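Local coordinates for protein ammonium transporter (Kuenenia stuttgartiensis, PDB 6EU6) that senses ammonium as the Amt-type membrane domain of a sensor histidine kinase, signalling its presence across the membrane, at the interface of chains A and B. Numbering follows the deposited sequence. Chains: chain A/B, Ammonium transporter.

Contact 1 and contact 2 belong to the same face between chains A and B, neighbours in a trimer, and their centres of C-alpha atoms lie about 26 Å apart. They share no residue and no helix. Contact 1 sets helix 234-261 of A against helices 40-67 and 93-114 of B, whereas contact 2 brings the N-terminal helices 2-34 of both chains together. Each joins an apolar patch to an amide hydrogen bond. Two separate attachments, one at the N-terminal helices and one on other helices of the bundle, would probably limit rocking of the subunits, which may be useful in a sensor.

Contact 1: the interface of chains A and B. Residues chain A 240, 243-244, 247; chain B 55, 98, 101.
This is a helix-to-helix interface between two subunits of the Amt trimer, in which helix 234-261 of chain A packs on helices 40-67 and 93-114 of chain B and helps hold the subunits together. A:Asn243 stands at its middle. Its side chain leaves the helix with CG opposite the backbone N (chi1 -166°), which carries the amide across to chain B. There ND2 of A:Asn243 donates a hydrogen bond to the hydroxyl OG of B:Ser55 at 3.1 Å. The acceptor lies close to the amide plane, and the bond is moderately bent, 148° at the hydrogen. A serine suits this place because its short side chain offers an oxygen close to its own helix; CB of B:Ser55 meanwhile packs on the methyl CB of A:Ala247 at 3.8 Å, where the small alanine probably allows the close approach.

CB and the amide group of A:Asn243 meet the CE1 corner of the B:Phe98 ring. CE1 of B:Phe98 lies 3.5 Å from the amide carbon CG of A:Asn243. The side chains cross at about a right angle and the planes of amide and ring are inclined by 58°, so the two groups do not stack. CD1 of B:Phe98 also reaches CD1 of A:Leu240, at 4.1 Å.

B:Met101 lies between these groups. Its chain runs extended through chi1 and chi2 and turns at chi3, bringing the sulfur SD beside ND2 of A:Asn243 while the terminal methyl CE points towards A:Met244 and A:Leu240. CE of B:Met101 lies 3.8 Å from SD of A:Met244 and 4.0 Å from CD1 of A:Leu240. A flexible, polarisable methionine suits a place where one side chain must touch several unlike groups. For the protein, the site combines a directed polar bond with apolar packing, probably helping to fix how neighbouring subunits of the sensor sit against each other.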
ATOM      1  N   LEU A 240       1.080  11.933  14.049  1.00 24.79           N
ATOM      2  CA  LEU A 240       0.337  11.597  15.249  1.00 26.63           C
ATOM      3  C   LEU A 240      -0.952  12.401  15.328  1.00 25.24           C
ATOM      4  O   LEU A 240      -2.026  11.841  15.522  1.00 26.55           O
ATOM      5  CB  LEU A 240       1.200  11.827  16.494  1.00 27.32           C
ATOM      6  CG  LEU A 240       0.458  11.548  17.821  1.00 28.57           C
ATOM      7  CD1 LEU A 240       0.019  10.059  17.924  1.00 28.89           C
ATOM      8  CD2 LEU A 240       1.258  11.937  19.064  1.00 29.49           C
ATOM      9  N   ASN A 243      -3.460  10.986  12.877  1.00 24.04           N
ATOM     10  CA  ASN A 243      -4.010   9.745  13.341  1.00 25.25           C
ATOM     11  C   ASN A 243      -5.050   9.980  14.426  1.00 27.92           C
ATOM     12  O   ASN A 243      -6.151   9.356  14.468  1.00 25.43           O
ATOM     13  CB  ASN A 243      -2.946   8.830  13.884  1.00 23.75           C
ATOM     14  CG  ASN A 243      -3.476   7.435  14.057  1.00 27.67           C
ATOM     15  OD1 ASN A 243      -3.684   6.714  13.086  1.00 27.56           O
ATOM     16  ND2 ASN A 243      -3.684   7.027  15.322  1.00 31.46           N
ATOM     17  N   MET A 244      -4.712  10.883  15.316  1.00 26.62           N
ATOM     18  CA  MET A 244      -5.610  11.107  16.424  1.00 26.53           C
ATOM     19  C   MET A 244      -6.901  11.774  15.972  1.00 27.07           C
ATOM     20  O   MET A 244      -7.942  11.503  16.560  1.00 25.83           O
ATOM     21  CB  MET A 244      -4.938  11.942  17.556  1.00 25.42           C
ATOM     22  CG  MET A 244      -3.703  11.312  18.131  1.00 30.36           C
ATOM     23  SD  MET A 244      -4.000   9.658  18.710  1.00 31.23           S
ATOM     24  CE  MET A 244      -5.297   9.873  19.947  1.00 33.56           C
ATOM     25  N   ALA A 247      -9.011   8.958  14.492  1.00 24.65           N
ATOM     26  CA  ALA A 247      -9.482   8.009  15.500  1.00 27.09           C
ATOM     27  C   ALA A 247     -10.589   8.658  16.361  1.00 27.72           C
ATOM     28  O   ALA A 247     -11.619   8.058  16.605  1.00 26.34           O
ATOM     29  CB  ALA A 247      -8.338   7.616  16.369  1.00 27.89           C
TER
ATOM     30  N   SER B  55      -6.012   3.346  19.249  1.00 28.58           N
ATOM     31  CA  SER B  55      -5.286   4.618  19.146  1.00 27.23           C
ATOM     32  C   SER B  55      -5.605   5.473  20.367  1.00 27.27           C
ATOM     33  O   SER B  55      -4.729   6.066  20.946  1.00 28.23           O
ATOM     34  CB  SER B  55      -5.713   5.411  17.919  1.00 30.93           C
ATOM     35  OG  SER B  55      -5.308   4.819  16.674  1.00 30.22           O
ATOM     36  N   PHE B  98       4.240   7.348  18.010  1.00 25.55           N
ATOM     37  CA  PHE B  98       3.309   6.856  17.034  1.00 25.20           C
ATOM     38  C   PHE B  98       3.660   5.432  16.622  1.00 26.50           C
ATOM     39  O   PHE B  98       2.759   4.608  16.416  1.00 26.68           O
ATOM     40  CB  PHE B  98       3.253   7.778  15.808  1.00 23.52           C
ATOM     41  CG  PHE B  98       2.219   7.348  14.797  1.00 25.54           C
ATOM     42  CD1 PHE B  98       0.882   7.153  15.165  1.00 30.43           C
ATOM     43  CD2 PHE B  98       2.590   7.019  13.515  1.00 29.73           C
ATOM     44  CE1 PHE B  98      -0.061   6.668  14.271  1.00 34.30           C
ATOM     45  CE2 PHE B  98       1.642   6.549  12.602  1.00 29.06           C
ATOM     46  CZ  PHE B  98       0.319   6.386  12.976  1.00 31.89           C
ATOM     47  N   MET B 101       2.354   3.308  19.149  1.00 27.16           N
ATOM     48  CA  MET B 101       0.912   3.213  19.054  1.00 26.39           C
ATOM     49  C   MET B 101       0.479   2.163  18.031  1.00 26.35           C
ATOM     50  O   MET B 101      -0.437   1.384  18.275  1.00 25.48           O
ATOM     51  CB  MET B 101       0.285   4.590  18.699  1.00 27.40           C
ATOM     52  CG  MET B 101      -1.223   4.580  18.591  1.00 32.69           C
ATOM     53  SD  MET B 101      -1.848   6.247  18.186  1.00 31.54           S
ATOM     54  CE  MET B 101      -1.621   6.923  19.819  1.00 35.99           C
TER

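Contact 2: the interface of chains A and B. Residues chain A 1, 4-5, 8; chain B 4, 7-8.
A:Gln5 and B:Asn7 join the two N-terminal helices, both 2-34, by an amide-to-amide hydrogen bond. Followed outwards, CB and CG of the glutamine lead the chain away from the helix, and the amide at their end does the touching. CG stands opposite the backbone N (chi1 -174°), and a bend at chi2 (70°) swings the amide towards the partner helix. CD and NE2 both come near ND2 of B:Asn7, but the bond is made by the carbonyl oxygen. OE1 of A:Gln5 accepts a hydrogen bond from ND2 of B:Asn7 at 2.8 Å. The donor stands somewhat above the carbonyl plane of the glutamine, while OE1 lies almost in the amide plane of B:Asn7; the two amides are nearly perpendicular, 89° apart. OE1 of A:Gln5 also lies 4.0 Å from CG1 of B:Ile4, so the carbonyl oxygen touches the isoleucine too. The longer glutamine suits the reaching role, and the shorter asparagine presents its N-H close to its own helix. A leucine in place of A:Gln5 would probably leave the amide N-H of B:Asn7 without this acceptor and free the asparagine amide to turn.

Isoleucines form the apolar side of the contact. Branching at CB stiffens these side chains, which suits close helix-to-helix packing. A:Ile8 lays its CD1 tightly against CG2 of B:Ile4 at 3.5 Å. Nearer the chain start, the CG2 methyls of A:Ile4 and B:Ile4 face one another at 4.0 Å. B:Ile4 also extends CD1 towards the poorly ordered A:Met1. The equivalent isoleucines cross at about a right angle, with CD1 of A:Ile8 resting 3.5 Å from CG1 of B:Ile8.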
ATOM      1  N   MET A   1      26.340  19.348   3.955  1.00 67.08           N
ATOM      2  CA  MET A   1      25.819  19.811   5.305  1.00 66.35           C
ATOM      3  C   MET A   1      24.353  20.300   5.171  1.00 60.83           C
ATOM      4  O   MET A   1      23.389  19.633   5.588  1.00 53.20           O
ATOM      5  CB  MET A   1      26.721  20.882   5.898  1.00 77.42           C
ATOM      6  CG  MET A   1      28.085  21.027   5.220  1.00 91.71           C
ATOM      7  SD  MET A   1      28.905  22.592   5.580  1.00111.59           S
ATOM      8  CE  MET A   1      27.926  23.758   4.612  1.00 98.36           C
ATOM      9  N   ILE A   4      23.173  17.899   2.454  1.00 43.16           N
ATOM     10  CA  ILE A   4      22.618  16.665   2.964  1.00 39.31           C
ATOM     11  C   ILE A   4      21.187  16.847   3.483  1.00 39.35           C
ATOM     12  O   ILE A   4      20.339  15.969   3.200  1.00 36.43           O
ATOM     13  CB  ILE A   4      23.531  16.054   4.021  1.00 47.54           C
ATOM     14  CG1 ILE A   4      24.788  15.556   3.309  1.00 52.78           C
ATOM     15  CG2 ILE A   4      22.875  14.887   4.715  1.00 43.57           C
ATOM     16  CD1 ILE A   4      25.791  14.935   4.232  1.00 59.76           C
ATOM     17  N   GLN A   5      20.908  17.924   4.249  1.00 33.07           N
ATOM     18  CA  GLN A   5      19.532  18.232   4.660  1.00 40.85           C
ATOM     19  C   GLN A   5      18.577  18.418   3.446  1.00 37.85           C
ATOM     20  O   GLN A   5      17.420  17.970   3.472  1.00 36.00           O
ATOM     21  CB  GLN A   5      19.470  19.444   5.604  1.00 40.58           C
ATOM     22  CG  GLN A   5      18.033  19.710   6.176  1.00 42.66           C
ATOM     23  CD  GLN A   5      17.426  18.699   7.210  1.00 46.90           C
ATOM     24  OE1 GLN A   5      18.066  18.224   8.190  1.00 44.21           O
ATOM     25  NE2 GLN A   5      16.158  18.385   7.001  1.00 41.98           N
ATOM     26  N   ILE A   8      17.691  14.904   2.242  1.00 32.83           N
ATOM     27  CA  ILE A   8      16.729  14.270   3.164  1.00 34.21           C
ATOM     28  C   ILE A   8      15.319  14.854   2.884  1.00 32.28           C
ATOM     29  O   ILE A   8      14.328  14.150   3.005  1.00 31.28           O
ATOM     30  CB  ILE A   8      17.185  14.632   4.576  1.00 40.22           C
ATOM     31  CG1 ILE A   8      18.410  13.803   4.913  1.00 54.36           C
ATOM     32  CG2 ILE A   8      16.133  14.436   5.604  1.00 46.66           C
ATOM     33  CD1 ILE A   8      19.116  14.308   6.168  1.00 61.33           C
TER
ATOM     34  N   ILE B   4      21.292  16.244  12.092  1.00 43.16           N
ATOM     35  CA  ILE B   4      20.873  15.646  10.843  1.00 39.31           C
ATOM     36  C   ILE B   4      20.592  14.147  10.986  1.00 39.35           C
ATOM     37  O   ILE B   4      19.576  13.679  10.421  1.00 36.43           O
ATOM     38  CB  ILE B   4      21.885  15.931   9.738  1.00 47.54           C
ATOM     39  CG1 ILE B   4      21.802  17.421   9.412  1.00 52.78           C
ATOM     40  CG2 ILE B   4      21.580  15.145   8.489  1.00 43.57           C
ATOM     41  CD1 ILE B   4      22.756  17.853   8.341  1.00 59.76           C
ATOM     42  N   ASN B   7      17.249  13.730  12.520  1.00 32.95           N
ATOM     43  CA  ASN B   7      16.219  13.946  11.496  1.00 34.71           C
ATOM     44  C   ASN B   7      15.977  12.721  10.608  1.00 35.95           C
ATOM     45  O   ASN B   7      14.853  12.388  10.328  1.00 32.38           O
ATOM     46  CB  ASN B   7      16.556  15.107  10.570  1.00 33.01           C
ATOM     47  CG  ASN B   7      16.304  16.432  11.226  1.00 38.83           C
ATOM     48  OD1 ASN B   7      15.675  16.462  12.265  1.00 39.05           O
ATOM     49  ND2 ASN B   7      16.794  17.527  10.615  1.00 35.46           N
ATOM     50  N   ILE B   8      17.043  12.068  10.200  1.00 32.83           N
ATOM     51  CA  ILE B   8      16.969  10.844   9.380  1.00 34.21           C
ATOM     52  C   ILE B   8      16.268   9.735  10.209  1.00 32.28           C
ATOM     53  O   ILE B   8      15.551   8.915   9.655  1.00 31.28           O
ATOM     54  CB  ILE B   8      18.411  10.446   9.071  1.00 40.22           C
ATOM     55  CG1 ILE B   8      18.958  11.396   8.021  1.00 54.36           C
ATOM     56  CG2 ILE B   8      18.550   9.041   8.614  1.00 46.66           C
ATOM     57  CD1 ILE B   8      20.471  11.276   7.872  1.00 61.33           C
TER